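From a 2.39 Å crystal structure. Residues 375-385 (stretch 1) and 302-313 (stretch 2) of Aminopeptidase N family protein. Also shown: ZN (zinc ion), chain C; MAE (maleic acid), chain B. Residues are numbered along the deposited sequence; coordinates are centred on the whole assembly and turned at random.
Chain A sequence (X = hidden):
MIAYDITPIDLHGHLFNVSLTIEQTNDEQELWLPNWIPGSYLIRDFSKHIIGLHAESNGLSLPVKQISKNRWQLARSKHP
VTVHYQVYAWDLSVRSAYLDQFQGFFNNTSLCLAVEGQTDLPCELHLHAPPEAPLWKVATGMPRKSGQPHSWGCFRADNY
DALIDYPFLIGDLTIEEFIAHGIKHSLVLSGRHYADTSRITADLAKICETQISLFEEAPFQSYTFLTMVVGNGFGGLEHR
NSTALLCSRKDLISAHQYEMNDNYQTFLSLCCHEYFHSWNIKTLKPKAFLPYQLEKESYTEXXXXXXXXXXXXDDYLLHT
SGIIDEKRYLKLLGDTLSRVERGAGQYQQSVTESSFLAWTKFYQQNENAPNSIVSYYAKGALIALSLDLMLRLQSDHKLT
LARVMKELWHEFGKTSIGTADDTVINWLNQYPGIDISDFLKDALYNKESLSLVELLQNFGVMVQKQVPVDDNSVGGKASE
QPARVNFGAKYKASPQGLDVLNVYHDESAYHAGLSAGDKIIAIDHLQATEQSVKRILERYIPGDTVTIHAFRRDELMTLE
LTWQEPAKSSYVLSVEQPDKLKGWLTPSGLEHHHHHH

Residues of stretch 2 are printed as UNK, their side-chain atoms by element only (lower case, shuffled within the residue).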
# COMPACT_ATOMS: atom_id res chain seq x y z
N SER A 375 4.14 12.63 3.63
CA SER A 375 3.52 11.31 3.55
C SER A 375 2.62 11.04 4.75
O SER A 375 3.08 11.04 5.89
CB SER A 375 4.61 10.23 3.48
OG SER A 375 4.06 8.93 3.41
N TYR A 376 1.34 10.82 4.49
CA TYR A 376 0.42 10.53 5.58
C TYR A 376 0.70 9.12 6.08
O TYR A 376 0.22 8.71 7.15
CB TYR A 376 -1.05 10.69 5.15
CG TYR A 376 -1.45 9.97 3.87
CD1 TYR A 376 -1.73 8.60 3.88
CD2 TYR A 376 -1.58 10.67 2.67
CE1 TYR A 376 -2.14 7.95 2.72
CE2 TYR A 376 -2.00 10.03 1.50
CZ TYR A 376 -2.28 8.67 1.53
OH TYR A 376 -2.69 8.04 0.38
N TYR A 377 1.49 8.38 5.31
CA TYR A 377 1.90 7.03 5.69
C TYR A 377 3.00 7.15 6.73
O TYR A 377 2.87 6.70 7.86
CB TYR A 377 2.47 6.27 4.49
CG TYR A 377 1.47 5.64 3.57
CD1 TYR A 377 0.90 4.40 3.86
CD2 TYR A 377 1.09 6.28 2.39
CE1 TYR A 377 -0.00 3.80 2.99
CE2 TYR A 377 0.19 5.69 1.51
CZ TYR A 377 -0.35 4.45 1.82
OH TYR A 377 -1.21 3.85 0.94
N ALA A 378 4.10 7.78 6.31
CA ALA A 378 5.28 7.95 7.16
C ALA A 378 5.05 8.86 8.36
O ALA A 378 5.37 8.48 9.49
CB ALA A 378 6.45 8.47 6.32
N LYS A 379 4.51 10.06 8.13
CA LYS A 379 4.28 10.94 9.26
C LYS A 379 3.17 10.39 10.16
O LYS A 379 3.19 10.57 11.38
CB LYS A 379 3.92 12.36 8.80
CG LYS A 379 3.95 13.34 9.95
CD LYS A 379 3.78 14.78 9.52
CE LYS A 379 3.88 15.70 10.74
NZ LYS A 379 3.77 17.15 10.37
N GLY A 380 2.20 9.70 9.55
CA GLY A 380 1.14 9.11 10.35
C GLY A 380 1.77 8.06 11.25
O GLY A 380 1.37 7.86 12.39
N ALA A 381 2.79 7.39 10.73
CA ALA A 381 3.48 6.36 11.49
C ALA A 381 4.19 6.97 12.68
O ALA A 381 4.22 6.39 13.77
CB ALA A 381 4.47 5.62 10.59
N LEU A 382 4.78 8.15 12.49
CA LEU A 382 5.49 8.81 13.57
C LEU A 382 4.48 9.34 14.61
O LEU A 382 4.78 9.38 15.81
CB LEU A 382 6.36 9.94 13.02
CG LEU A 382 7.48 9.48 12.09
CD1 LEU A 382 8.31 10.67 11.65
CD2 LEU A 382 8.36 8.46 12.78
N ILE A 383 3.30 9.72 14.14
CA ILE A 383 2.25 10.19 15.04
C ILE A 383 1.87 9.01 15.93
O ILE A 383 1.77 9.14 17.15
CB ILE A 383 1.01 10.65 14.25
CG1 ILE A 383 1.29 11.99 13.57
CG2 ILE A 383 -0.20 10.73 15.19
CD1 ILE A 383 0.10 12.57 12.82
N ALA A 384 1.65 7.86 15.30
CA ALA A 384 1.29 6.65 16.03
C ALA A 384 2.37 6.32 17.06
O ALA A 384 2.06 5.94 18.18
CB ALA A 384 1.11 5.47 15.05
N LEU A 385 3.63 6.46 16.66
CA LEU A 385 4.75 6.18 17.56
C LEU A 385 4.66 7.09 18.78
O LEU A 385 4.84 6.65 19.91
CB LEU A 385 6.08 6.45 16.86
CG LEU A 385 7.30 6.52 17.78
CD1 LEU A 385 7.68 5.12 18.24
CD2 LEU A 385 8.45 7.19 17.06
N UNK A 302 -8.71 11.52 6.97
CA UNK A 302 -8.40 10.48 7.94
C UNK A 302 -7.35 9.42 7.60
O UNK A 302 -7.08 8.53 8.41
c UNK A 302 -10.68 10.74 9.05
c UNK A 302 -11.99 10.07 9.40
c UNK A 302 -9.70 9.80 8.37
o UNK A 302 -12.01 9.01 10.03
n UNK A 302 -13.09 10.69 9.00
N UNK A 303 -6.75 9.49 6.41
CA UNK A 303 -5.75 8.50 6.05
C UNK A 303 -4.52 8.53 6.96
O UNK A 303 -3.72 7.59 6.97
c UNK A 303 -5.89 8.40 2.17
c UNK A 303 -5.34 8.65 4.59
c UNK A 303 -6.46 8.38 3.58
c UNK A 303 -7.10 7.02 3.86
N UNK A 304 -4.36 9.60 7.73
CA UNK A 304 -3.22 9.70 8.65
C UNK A 304 -3.40 8.61 9.70
O UNK A 304 -2.43 8.11 10.29
c UNK A 304 -5.31 10.52 14.28
c UNK A 304 -4.45 10.94 11.66
c UNK A 304 -4.05 10.05 13.85
c UNK A 304 -3.62 10.25 12.54
c UNK A 304 -5.50 11.99 9.97
c UNK A 304 -4.34 11.33 10.28
n UNK A 304 -6.33 12.04 11.07
c UNK A 304 -3.17 11.06 9.35
c UNK A 304 -6.15 11.20 13.43
c UNK A 304 -5.71 11.40 12.12
N UNK A 305 -4.65 8.26 9.94
CA UNK A 305 -4.97 7.24 10.92
C UNK A 305 -5.08 5.86 10.26
O UNK A 305 -4.42 4.90 10.67
c UNK A 305 -7.68 4.53 14.31
c UNK A 305 -6.79 6.55 12.57
c UNK A 305 -6.28 7.61 11.64
c UNK A 305 -8.07 4.51 12.97
c UNK A 305 -7.62 5.52 12.11
c UNK A 305 -6.41 6.55 13.91
c UNK A 305 -6.85 5.56 14.79
N UNK A 306 -5.88 5.78 9.21
CA UNK A 306 -6.07 4.51 8.52
C UNK A 306 -4.83 3.97 7.83
O UNK A 306 -4.66 2.76 7.69
c UNK A 306 -7.27 4.63 7.57
c UNK A 306 -10.05 3.53 9.93
c UNK A 306 -10.76 4.71 10.09
o UNK A 306 -11.81 4.74 10.97
c UNK A 306 -8.95 3.50 9.07
c UNK A 306 -9.28 5.81 8.54
c UNK A 306 -8.55 4.64 8.37
c UNK A 306 -10.38 5.86 9.39
N UNK A 307 -3.95 4.87 7.40
CA UNK A 307 -2.71 4.42 6.78
C UNK A 307 -1.57 4.58 7.78
O UNK A 307 -0.71 3.71 7.88
c UNK A 307 -3.30 4.82 4.31
o UNK A 307 -2.42 2.63 4.57
o UNK A 307 -4.08 2.87 3.18
c UNK A 307 -3.26 3.33 4.00
c UNK A 307 -2.42 5.21 5.50
N UNK A 308 -1.60 5.68 8.53
CA UNK A 308 -0.56 5.96 9.52
C UNK A 308 -0.39 4.91 10.60
O UNK A 308 0.72 4.39 10.78
N UNK A 309 -1.47 4.59 11.33
CA UNK A 309 -1.41 3.60 12.40
C UNK A 309 -0.91 2.27 11.84
O UNK A 309 -0.06 1.60 12.44
c UNK A 309 -3.49 4.63 13.57
c UNK A 309 -2.03 7.17 13.95
se UNK A 309 -2.50 5.60 14.97
c UNK A 309 -2.80 3.38 13.03
N UNK A 310 -1.46 1.89 10.68
CA UNK A 310 -1.09 0.64 10.03
C UNK A 310 0.39 0.64 9.65
O UNK A 310 1.07 -0.39 9.72
c UNK A 310 -1.92 0.43 8.76
c UNK A 310 -1.75 -1.01 8.24
o UNK A 310 -3.31 0.67 9.05
N UNK A 311 0.90 1.81 9.25
CA UNK A 311 2.30 1.92 8.87
C UNK A 311 3.24 1.87 10.07
O UNK A 311 4.44 1.73 9.91
c UNK A 311 2.55 3.21 8.08
o UNK A 311 1.96 3.10 6.79
N UNK A 312 2.68 1.99 11.27
CA UNK A 312 3.49 1.90 12.48
C UNK A 312 3.44 0.46 12.97
O UNK A 312 4.46 -0.11 13.35
c UNK A 312 3.43 2.50 14.96
c UNK A 312 4.34 1.92 17.55
o UNK A 312 4.78 1.65 18.82
c UNK A 312 2.57 1.96 15.93
c UNK A 312 5.22 2.45 16.61
c UNK A 312 4.76 2.73 15.32
c UNK A 312 2.93 2.82 13.57
c UNK A 312 3.02 1.67 17.21
N UNK A 313 2.26 -0.13 12.93
CA UNK A 313 2.11 -1.50 13.40
C UNK A 313 2.66 -2.59 12.49
O UNK A 313 3.11 -3.62 12.99
c UNK A 313 0.40 -1.18 17.51
c UNK A 313 0.75 -1.72 16.26
c UNK A 313 0.22 -1.20 15.08
c UNK A 313 -0.67 -0.14 15.16
c UNK A 313 0.63 -1.77 13.75
c UNK A 313 -0.49 -0.11 17.58
c UNK A 313 -1.02 0.41 16.41
ZN ZN C . -2.33 0.56 3.83
C1 MAE B . -2.15 0.46 1.16
O1 MAE B . -2.54 1.65 1.45
O2 MAE B . -2.59 -0.49 1.84
C2 MAE B . -1.24 0.30 0.01
C3 MAE B . -1.44 0.40 -1.30
C4 MAE B . -2.70 0.73 -1.97
O3 MAE B . -3.80 0.93 -1.40
O4 MAE B . -2.61 0.85 -3.20

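Position 302 carries three side-chain carbons, the third bearing one oxygen and one nitrogen. This terminal amide, out of reach of stretch 1, identifies Gln302. At position 303 there are four carbons, forked at the second, and the CA-to-CB bond points toward stretch 1. The CB lies over one face of the Tyr376 ring, 4.0 Å from its centroid, in a CH-pi contact; the residue is Leu303, and its CD1 comes within 3.7 Å of Tyr376 CZ.

Position 304 has one carbon followed by fused five- and six-membered rings holding eight carbons and one nitrogen, an indole. The six-membered part lies by Ile383 CG2, while the carbonyl oxygen faces the backbone of Gly380. The residue is therefore Trp304, and its CZ3 is 4.1 Å from Ile383 CG2. Position 305 has one carbon and then a ring of six carbons with no heteroatom; its CA-to-CB bond points away from stretch 1, and it is Phe305. The same skeleton at position 306, also clear of the contact, bears an oxygen on the ring, which makes it Tyr306.

At position 307 three carbons end in two oxygens, a carboxylate, with one oxygen 2.2 Å from ZN. The CB sits over one face of the Tyr377 ring, whereas the next carbon approaches the edge of the Tyr376 ring. This is Glu307. OE1 is the atom that binds the zinc, OE2 lies 2.6 Å from O1 of the maleic acid, and Glu307 CG is 3.7 Å from Tyr376 CE1.

Position 308 has no side-chain atoms. Its CA stands 3.7 Å from Gly380 CA, a separation that leaves no room for a CB on either residue: an ideal one at 308 would fall 2.7 Å from Gly380 CA, and one on Gly380 would fall 2.6 Å from the CA of 308. This is Gly308. Position 309 is an unbranched chain of two carbons, selenium and one carbon. Although its CA-to-CB bond points away, the chain folds back to bring the selenium near Ala384 CB. It is Met309, present as selenomethionine, with SE 3.6 Å from Ala384 CB.

Position 310, one carbon carrying an oxygen and a carbon, does not touch stretch 1 and is Thr310; its OG1 donates to Tyr306 O (2.8 Å). A single carbon and an oxygen at position 311, the oxygen at the edge of the Tyr377 ring, define Ser311, whose OG donates to Glu307 O at 2.9 Å. Position 312 has one carbon, then a ring of six carbons bearing an oxygen. Its CB packs 3.5 Å from Ala384 CB, and one ring face receives Leu385 CA; this is Tyr312. Position 313, one carbon and an unsubstituted ring of six carbons, makes no contact with stretch 1 and is Phe313.

The contact works by close packing, without a hydrogen bond between the stretches. Paired glycines and small alanines let the two helices cross at 73° with axes 6.9 Å apart, and Ala381 CA approaches Gly308 O at 3.5 Å. Beside this crossing, Glu307 OE1 binds the zinc, which MAE O2 also binds, and Tyr377 OH donates to MAE O1 at 2.6 Å, so residues of both stretches line the same bound pair.

Stretch 2 (302-313) QLWFYEGMTSYF
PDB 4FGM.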